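Local structure of takeout-like protein 1 (Epiphyas postvittana, 3E8T) at residues Glu132-Ala135 / Glu136-His140; Asn165-Lys168 / Glu169-Asp172; Ala198-Ile201 / Phe202-Lys206. The protein probably acts as a carrier of hydrophobic ligands in insects, holding ubiquinone-8 in its pocket. All coordinates share one frame; numbering follows the deposited sequence.

Contact 1. Residues Glu132-Ala135 / Glu136-His140; sequences EKDA and EGVDH
Asp134 OD1 lies between two backbone N-H groups that reach it from opposite faces of its carboxylate plane, Glu136 N at 3.0 Å and Val138 N at 2.9 Å from OD1. The first bond, with an N-H angle of only 130°, closes an Asx turn; the second is straighter. Aspartate suits the place because its one-carbon side chain, turned back over the backbone (chi1 73°), brings a carboxylate oxygen to N-H groups two and four residues on. Its OD2 faces the His140 ring edge, 3.2 Å from CE1. These residues form the tip of the beta hairpin of strands 113-133 and 139-153: a type I turn from Asp134 to Gly137, followed by a G1 bulge. Gly137 takes a left-handed conformation (phi 90°), in which a CB would press on the carbonyl of Glu136. Asp134 N bonds Val138 O at 2.9 Å.

Against this closely bonded turn, the Lys133 chain lies exposed. It runs past Gly137, then bends so that NZ meets Asp139 OD1 at 2.6 Å on its syn side, a salt bridge. A water links NZ to Gly137 O. Another bridges Glu132 O and His140 ND1, while the Glu132 carboxylate turns to Lys144.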
loop_
_atom_site.group_PDB
_atom_site.type_symbol
_atom_site.label_atom_id
_atom_site.label_comp_id
_atom_site.label_asym_id
_atom_site.label_seq_id
_atom_site.Cartn_x
_atom_site.Cartn_y
_atom_site.Cartn_z
ATOM N N GLU A 132 13.412 17.691 13.346
ATOM C CA GLU A 132 12.934 18.498 14.471
ATOM C C GLU A 132 13.540 18.037 15.765
ATOM O O GLU A 132 13.617 16.838 16.024
ATOM C CB GLU A 132 11.402 18.382 14.596
ATOM C CG GLU A 132 10.657 18.853 13.347
ATOM C CD GLU A 132 9.135 18.765 13.433
ATOM O OE1 GLU A 132 8.561 18.195 14.402
ATOM O OE2 GLU A 132 8.481 19.244 12.488
ATOM N N LYS A 133 13.863 18.996 16.624
ATOM C CA LYS A 133 14.343 18.681 17.964
ATOM C C LYS A 133 13.170 18.679 18.913
ATOM O O LYS A 133 12.386 19.630 18.899
ATOM C CB LYS A 133 15.344 19.753 18.363
ATOM C CG LYS A 133 16.235 19.398 19.494
ATOM C CD LYS A 133 17.279 20.460 19.701
ATOM C CE LYS A 133 18.320 20.522 18.608
ATOM N NZ LYS A 133 19.175 19.329 18.416
ATOM N N ASP A 134 13.045 17.632 19.738
ATOM C CA ASP A 134 11.960 17.527 20.709
ATOM C C ASP A 134 12.291 18.346 21.966
ATOM O O ASP A 134 13.288 19.037 22.034
ATOM C CB ASP A 134 11.600 16.056 20.973
ATOM C CG ASP A 134 12.623 15.305 21.804
ATOM O OD1 ASP A 134 13.536 15.933 22.357
ATOM O OD2 ASP A 134 12.474 14.036 21.946
ATOM N N ALA A 135 11.396 18.329 22.943
ATOM C CA ALA A 135 11.548 19.156 24.128
ATOM C C ALA A 135 12.776 18.819 24.966
ATOM O O ALA A 135 13.229 19.663 25.755
ATOM C CB ALA A 135 10.296 19.112 25.003
ATOM N N GLU A 136 13.303 17.598 24.822
ATOM C CA GLU A 136 14.520 17.197 25.496
ATOM C C GLU A 136 15.756 17.400 24.631
ATOM O O GLU A 136 16.853 16.990 25.030
ATOM C CB GLU A 136 14.418 15.746 25.941
ATOM C CG GLU A 136 13.589 15.604 27.221
ATOM C CD GLU A 136 14.199 16.386 28.417
ATOM O OE1 GLU A 136 15.438 16.589 28.482
ATOM O OE2 GLU A 136 13.441 16.816 29.307
ATOM N N GLY A 137 15.601 17.972 23.441
ATOM C CA GLY A 137 16.755 18.253 22.595
ATOM C C GLY A 137 17.155 17.150 21.639
ATOM O O GLY A 137 18.239 17.235 21.045
ATOM N N VAL A 138 16.325 16.123 21.500
ATOM C CA VAL A 138 16.624 14.968 20.635
ATOM C C VAL A 138 16.024 15.151 19.252
ATOM O O VAL A 138 14.855 15.442 19.110
ATOM C CB VAL A 138 16.085 13.683 21.259
ATOM C CG1 VAL A 138 16.430 12.482 20.385
ATOM C CG2 VAL A 138 16.678 13.506 22.703
ATOM N N ASP A 139 16.846 14.977 18.234
ATOM C CA ASP A 139 16.454 15.136 16.845
ATOM C C ASP A 139 15.772 13.888 16.313
ATOM O O ASP A 139 16.224 12.760 16.498
ATOM C CB ASP A 139 17.680 15.455 15.996
ATOM C CG ASP A 139 18.234 16.871 16.255
ATOM O OD1 ASP A 139 17.679 17.620 17.083
ATOM O OD2 ASP A 139 19.224 17.230 15.597
ATOM N N HIS A 140 14.680 14.104 15.617
ATOM C CA HIS A 140 13.905 13.055 14.943
ATOM C C HIS A 140 13.567 13.488 13.538
ATOM O O HIS A 140 13.343 14.677 13.298
ATOM C CB HIS A 140 12.574 12.827 15.643
ATOM C CG HIS A 140 12.708 12.291 17.028
ATOM N ND1 HIS A 140 12.667 13.082 18.155
ATOM C CD2 HIS A 140 12.859 11.020 17.466
ATOM C CE1 HIS A 140 12.829 12.319 19.223
ATOM N NE2 HIS A 140 12.931 11.065 18.841
HETATM O O HOH W 1 11.479 15.667 17.376
HETATM O O HOH W 2 20.131 19.113 20.873
#

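Contact 2. Residues Asn165-Lys168 / Glu169-Asp172; sequences NGNK and ELSD
The Asn167 amide has Leu170 CD1 over one face, 4.0 Å from Asn167 CG, and the backbone N of Leu170 near its plane, at the OD1 edge. Glu169 CB also lies near that edge, displaced slightly to the side away from Leu170 CD1. A second flat group, the Asp172 carboxylate, carries Lys168 O over one face, 3.3 Å from Asp172 CG, and Lys168 NZ at its edge.

Leu170 N gives a nearly straight bond to Asn167 OD1, 2.9 Å long with an N-H angle of 171°, arriving in the carbonyl plane. Asn167 is thus the N-cap of helix 168-180. Asparagine suits the position because its short side chain, with CG anti to the backbone N (chi1 -175°), carries an acceptor back to the first turn, where N-H groups lack a preceding helical carbonyl. Regular helical bonding starts at the same residue, with Ser171 N on Asn167 O at 2.9 Å.

The next residue, Lys168, stretches out and bends only at its last torsion, bringing NZ to the syn lone pair of OD2 of Asp172, one turn on, at 2.9 Å. Leu170 also touches Phe164 of the preceding loop, and Ser171 touches Leu163.

A positive side chain at the start of a helix is expected to be disfavoured by the helix dipole; here the acidic partner probably offsets that cost, while its own negative charge should be welcome near the N-terminal end.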
loop_
_atom_site.group_PDB
_atom_site.type_symbol
_atom_site.label_atom_id
_atom_site.label_comp_id
_atom_site.label_asym_id
_atom_site.label_seq_id
_atom_site.Cartn_x
_atom_site.Cartn_y
_atom_site.Cartn_z
ATOM N N ASN A 165 -26.221 -12.714 -7.895
ATOM C CA ASN A 165 -27.180 -13.611 -7.227
ATOM C C ASN A 165 -26.822 -15.058 -7.389
ATOM O O ASN A 165 -27.695 -15.927 -7.354
ATOM C CB ASN A 165 -28.630 -13.378 -7.737
ATOM C CG ASN A 165 -28.968 -11.860 -7.899
ATOM O OD1 ASN A 165 -29.083 -11.293 -9.030
ATOM N ND2 ASN A 165 -29.119 -11.208 -6.783
ATOM N N GLY A 166 -25.549 -15.350 -7.539
ATOM C CA GLY A 166 -25.123 -16.734 -7.682
ATOM C C GLY A 166 -25.191 -17.321 -9.071
ATOM O O GLY A 166 -24.943 -18.519 -9.262
ATOM N N ASN A 167 -25.528 -16.503 -10.079
ATOM C CA ASN A 167 -25.667 -17.004 -11.428
ATOM C C ASN A 167 -24.323 -17.307 -12.077
ATOM O O ASN A 167 -23.523 -16.401 -12.322
ATOM C CB ASN A 167 -26.436 -15.966 -12.267
ATOM C CG ASN A 167 -26.741 -16.420 -13.645
ATOM O OD1 ASN A 167 -25.935 -16.475 -14.523
ATOM N ND2 ASN A 167 -28.009 -16.796 -13.826
ATOM N N LYS A 168 -24.090 -18.560 -12.380
ATOM C CA LYS A 168 -22.782 -18.946 -12.820
ATOM C C LYS A 168 -22.409 -18.360 -14.166
ATOM O O LYS A 168 -21.271 -17.952 -14.368
ATOM C CB LYS A 168 -22.646 -20.489 -12.842
ATOM C CG LYS A 168 -21.312 -20.970 -13.337
ATOM C CD LYS A 168 -21.162 -22.457 -13.219
ATOM C CE LYS A 168 -19.890 -22.915 -13.955
ATOM N NZ LYS A 168 -18.632 -22.269 -13.490
ATOM N N GLU A 169 -23.338 -18.332 -15.108
ATOM C CA GLU A 169 -23.006 -17.795 -16.430
ATOM C C GLU A 169 -22.594 -16.336 -16.345
ATOM O O GLU A 169 -21.591 -15.931 -16.960
ATOM C CB GLU A 169 -24.194 -17.993 -17.383
ATOM C CG GLU A 169 -23.987 -17.520 -18.802
ATOM C CD GLU A 169 -25.094 -18.057 -19.730
ATOM O OE1 GLU A 169 -26.009 -18.753 -19.237
ATOM O OE2 GLU A 169 -25.064 -17.779 -20.951
ATOM N N LEU A 170 -23.378 -15.548 -15.645
ATOM C CA LEU A 170 -23.048 -14.123 -15.524
ATOM C C LEU A 170 -21.774 -13.889 -14.724
ATOM O O LEU A 170 -20.960 -13.026 -15.058
ATOM C CB LEU A 170 -24.181 -13.362 -14.856
ATOM C CG LEU A 170 -25.440 -13.147 -15.710
ATOM C CD1 LEU A 170 -26.549 -12.660 -14.846
ATOM C CD2 LEU A 170 -25.133 -12.197 -16.854
ATOM N N SER A 171 -21.599 -14.644 -13.659
ATOM C CA SER A 171 -20.381 -14.568 -12.876
ATOM C C SER A 171 -19.153 -14.926 -13.653
ATOM O O SER A 171 -18.173 -14.166 -13.679
ATOM C CB SER A 171 -20.522 -15.437 -11.627
ATOM O OG SER A 171 -19.327 -15.415 -10.897
ATOM N N ASP A 172 -19.195 -16.030 -14.389
ATOM C CA ASP A 172 -18.066 -16.447 -15.212
ATOM C C ASP A 172 -17.737 -15.383 -16.259
ATOM O O ASP A 172 -16.574 -15.093 -16.490
ATOM C CB ASP A 172 -18.312 -17.787 -15.906
ATOM C CG ASP A 172 -18.253 -19.003 -14.972
ATOM O OD1 ASP A 172 -17.731 -18.904 -13.851
ATOM O OD2 ASP A 172 -18.734 -20.069 -15.416
#

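Contact 3. Residues Ala198-Ile201 / Phe202-Lys206; sequences AKKI and FKNIK. With UQ8 (Ubiquinone-8), chain B.
The wall of the ubiquinone-8 pocket includes Ile201 and Ile205, one turn apart on helix 182-211. Their side chains lie alongside each other and point the same way, Ile201 CG2 touching Ile205 CD1 at 3.7 Å. Beyond them runs the isoprenoid tail: Ile201 CD1 meets C18 of the ligand at 3.5 Å, and Ile205 CD1 meets C12 at 3.5 Å. Each isoleucine has CG1 anti to its carbonyl carbon and is extended at the second torsion (chi2 161° and 163°), and the two settings together send the CD1 methyl to the lipid. The CG2 branch of Ile205 reaches the methyl of the quinone ring, C1M, at 3.6 Å, and Ala198 CB adds a more distant touch. Branched apolar side chains fit here, since they present only hydrocarbon to a tail that offers no polar group along its length.

This long helix is the one around which the curved antiparallel sheet wraps in the juvenile hormone binding protein family. Phe202 turns to that sheet, its ring meeting Tyr146 of strand 139-153, and Ile201 also touches Leu42 of strand 42-51.

Another side of the helix carries Lys200 and the buried Asn204. Lys200 O is gripped twice by Asn204: the backbone N at 3.1 Å and the side-chain ND2 at 2.8 Å come from opposite faces of the carbonyl plane, ND2 lying well above it. The oxygen lies close to the amide plane of Asn204, and this bond fixes the rotation of the buried amide so that OD1 can accept from Glu37 N. An asparagine is apt there because it donates and accepts at once. Lys200 lies beside it, CG against ND2, and in the conformer given extends its NZ to the carbonyl of Asp43.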
loop_
_atom_site.group_PDB
_atom_site.type_symbol
_atom_site.label_atom_id
_atom_site.label_comp_id
_atom_site.label_asym_id
_atom_site.label_seq_id
_atom_site.Cartn_x
_atom_site.Cartn_y
_atom_site.Cartn_z
ATOM N N ALA A 198 -2.077 2.973 2.119
ATOM C CA ALA A 198 -1.007 3.939 2.312
ATOM C C ALA A 198 -1.232 4.843 3.515
ATOM O O ALA A 198 -0.302 5.193 4.226
ATOM C CB ALA A 198 -0.824 4.786 1.041
ATOM N N LYS A 199 -2.473 5.242 3.759
ATOM C CA LYS A 199 -2.699 6.160 4.868
ATOM C C LYS A 199 -2.332 5.500 6.197
ATOM O O LYS A 199 -1.740 6.142 7.082
ATOM C CB LYS A 199 -4.143 6.667 4.877
ATOM C CG LYS A 199 -5.208 5.669 5.239
ATOM C CD LYS A 199 -6.554 6.257 4.795
ATOM C CE LYS A 199 -7.738 5.678 5.480
ATOM N NZ LYS A 199 -8.981 6.300 4.922
ATOM N N LYS A 200 -2.609 4.199 6.323
ATOM C CA LYS A 200 -2.285 3.444 7.530
ATOM C C LYS A 200 -0.788 3.222 7.666
ATOM O O LYS A 200 -0.220 3.372 8.753
ATOM C CB LYS A 200 -3.006 2.090 7.514
ATOM C CG LYS A 200 -2.882 1.264 8.775
ATOM C CD LYS A 200 -4.107 0.393 8.943
ATOM C CE LYS A 200 -4.019 -0.472 10.176
ATOM N NZ LYS A 200 -5.342 -1.118 10.479
ATOM N N ILE A 201 -0.152 2.804 6.584
ATOM C CA ILE A 201 1.281 2.596 6.601
ATOM C C ILE A 201 2.024 3.895 6.916
ATOM O O ILE A 201 2.947 3.907 7.747
ATOM C CB ILE A 201 1.762 1.977 5.283
ATOM C CG1 ILE A 201 1.123 0.592 5.092
ATOM C CG2 ILE A 201 3.278 1.874 5.218
ATOM C CD1 ILE A 201 1.137 0.058 3.718
ATOM N N PHE A 202 1.650 4.994 6.278
ATOM C CA PHE A 202 2.304 6.258 6.556
ATOM C C PHE A 202 2.178 6.662 8.009
ATOM O O PHE A 202 3.132 7.122 8.641
ATOM C CB PHE A 202 1.710 7.358 5.657
ATOM C CG PHE A 202 2.314 8.704 5.862
ATOM C CD1 PHE A 202 3.536 9.021 5.313
ATOM C CD2 PHE A 202 1.659 9.643 6.626
ATOM C CE1 PHE A 202 4.068 10.282 5.510
ATOM C CE2 PHE A 202 2.204 10.885 6.825
ATOM C CZ PHE A 202 3.396 11.189 6.251
ATOM N N LYS A 203 0.978 6.548 8.567
ATOM C CA LYS A 203 0.785 6.925 9.951
ATOM C C LYS A 203 1.715 6.110 10.864
ATOM O O LYS A 203 2.283 6.635 11.817
ATOM C CB LYS A 203 -0.672 6.744 10.333
ATOM C CG LYS A 203 -1.027 7.130 11.730
ATOM C CD LYS A 203 -2.443 6.779 11.979
ATOM C CE LYS A 203 -2.585 5.295 12.204
ATOM N NZ LYS A 203 -3.856 4.776 11.634
ATOM N N ASN A 204 1.869 4.815 10.595
ATOM C CA ASN A 204 2.736 3.958 11.398
ATOM C C ASN A 204 4.210 4.281 11.256
ATOM O O ASN A 204 4.940 4.351 12.261
ATOM C CB ASN A 204 2.421 2.503 11.096
ATOM C CG ASN A 204 1.196 2.023 11.862
ATOM O OD1 ASN A 204 1.296 1.648 13.028
ATOM N ND2 ASN A 204 0.037 2.028 11.222
ATOM N N ILE A 205 4.677 4.508 10.036
ATOM C CA ILE A 205 6.097 4.903 9.863
ATOM C C ILE A 205 6.370 6.265 10.515
ATOM O O ILE A 205 7.408 6.449 11.182
ATOM C CB ILE A 205 6.545 4.917 8.405
ATOM C CG1 ILE A 205 6.262 3.599 7.690
ATOM C CG2 ILE A 205 8.008 5.289 8.308
ATOM C CD1 ILE A 205 6.332 3.777 6.112
ATOM N N LYS A 206 5.465 7.209 10.323
ATOM C CA LYS A 206 5.591 8.518 10.947
ATOM C C LYS A 206 5.701 8.416 12.459
ATOM O O LYS A 206 6.569 9.036 13.086
ATOM C CB LYS A 206 4.422 9.398 10.559
ATOM C CG LYS A 206 4.392 10.726 11.224
ATOM C CD LYS A 206 3.249 11.584 10.668
ATOM C CE LYS A 206 2.939 12.801 11.493
ATOM N NZ LYS A 206 4.073 13.722 11.678
HETATM C C45 UQ8 B . -15.519 -5.371 -7.645
HETATM C C44 UQ8 B . -15.004 -4.728 -8.935
HETATM C C46 UQ8 B . -15.804 -5.259 -10.095
HETATM C C43 UQ8 B . -13.522 -4.959 -9.166
HETATM C C42 UQ8 B . -12.709 -4.708 -7.887
HETATM C C41 UQ8 B . -12.700 -3.216 -7.580
HETATM C C39 UQ8 B . -11.309 -2.774 -7.178
HETATM C C40 UQ8 B . -11.047 -2.082 -5.842
HETATM C C38 UQ8 B . -10.271 -2.931 -8.057
HETATM C C37 UQ8 B . -8.957 -2.571 -7.797
HETATM C C36 UQ8 B . -8.131 -3.216 -8.911
HETATM C C34 UQ8 B . -6.634 -3.082 -8.696
HETATM C C35 UQ8 B . -5.843 -3.819 -9.567
HETATM C C33 UQ8 B . -6.119 -2.332 -7.642
HETATM C C32 UQ8 B . -4.788 -2.079 -7.327
HETATM C C31 UQ8 B . -4.702 -1.795 -5.804
HETATM C C29 UQ8 B . -3.322 -1.339 -5.350
HETATM C C30 UQ8 B . -2.531 -0.280 -6.181
HETATM C C28 UQ8 B . -2.765 -1.873 -4.193
HETATM C C27 UQ8 B . -1.517 -1.544 -3.678
HETATM C C26 UQ8 B . -1.485 -1.667 -2.147
HETATM C C24 UQ8 B . -0.051 -1.538 -1.621
HETATM C C25 UQ8 B . 0.986 -2.639 -1.900
HETATM C C23 UQ8 B . 0.308 -0.420 -0.900
HETATM C C22 UQ8 B . 1.558 -0.140 -0.341
HETATM C C21 UQ8 B . 1.594 1.274 0.238
HETATM C C19 UQ8 B . 2.989 1.812 0.557
HETATM C C20 UQ8 B . 2.969 3.285 0.965
HETATM C C18 UQ8 B . 3.770 0.934 1.545
HETATM C C17 UQ8 B . 5.121 1.565 1.911
HETATM C C16 UQ8 B . 6.120 0.549 2.488
HETATM C C14 UQ8 B . 7.259 1.307 3.162
HETATM C C15 UQ8 B . 7.796 2.590 2.501
HETATM C C13 UQ8 B . 7.797 0.880 4.374
HETATM C C12 UQ8 B . 8.823 1.560 5.027
HETATM C C11 UQ8 B . 9.703 0.651 5.908
HETATM C C9 UQ8 B . 11.110 1.247 6.103
HETATM C C10 UQ8 B . 11.163 2.748 5.773
HETATM C C8 UQ8 B . 11.564 0.978 7.535
HETATM C C7 UQ8 B . 11.623 2.246 8.392
HETATM C C6 UQ8 B . 12.934 3.049 8.209
HETATM C C1 UQ8 B . 12.872 4.441 8.078
HETATM C C1M UQ8 B . 11.620 5.054 8.111
HETATM C C2 UQ8 B . 14.025 5.218 7.908
HETATM O O2 UQ8 B . 13.969 6.446 7.797
HETATM C C3 UQ8 B . 15.269 4.609 7.874
HETATM O O3 UQ8 B . 16.390 5.367 7.710
HETATM C C3M UQ8 B . 16.835 5.863 8.972
HETATM C C4 UQ8 B . 15.365 3.227 7.995
HETATM O O4 UQ8 B . 16.600 2.645 7.960
HETATM C C4M UQ8 B . 17.316 3.045 6.781
HETATM C C5 UQ8 B . 14.207 2.454 8.159
HETATM O O5 UQ8 B . 14.324 1.231 8.274
#

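How the contacts relate
Following the chain from the N terminus, contact 1 comes first and closes the hairpin between strands 113-133 and 139-153. Contact 2 then starts helix 168-180 where the loop after strand 155-160 ends, and contact 3 is a pair of turns within the next helix, 182-211; both are local to their helices and close no loop. The three are in series; none nests in or crosses another. Contacts 1 and 2 lie on opposite sides of the chain's centre, their centres about 59 Å apart, while contact 3 sits near the middle. Strand 139-153, which leaves contact 1, packs on the helix of contact 3, Phe143 against Ile205 and Tyr146 against Ala198, Lys199 and Phe202. Contact 2 is joined to contact 3 through the succession of the two helices.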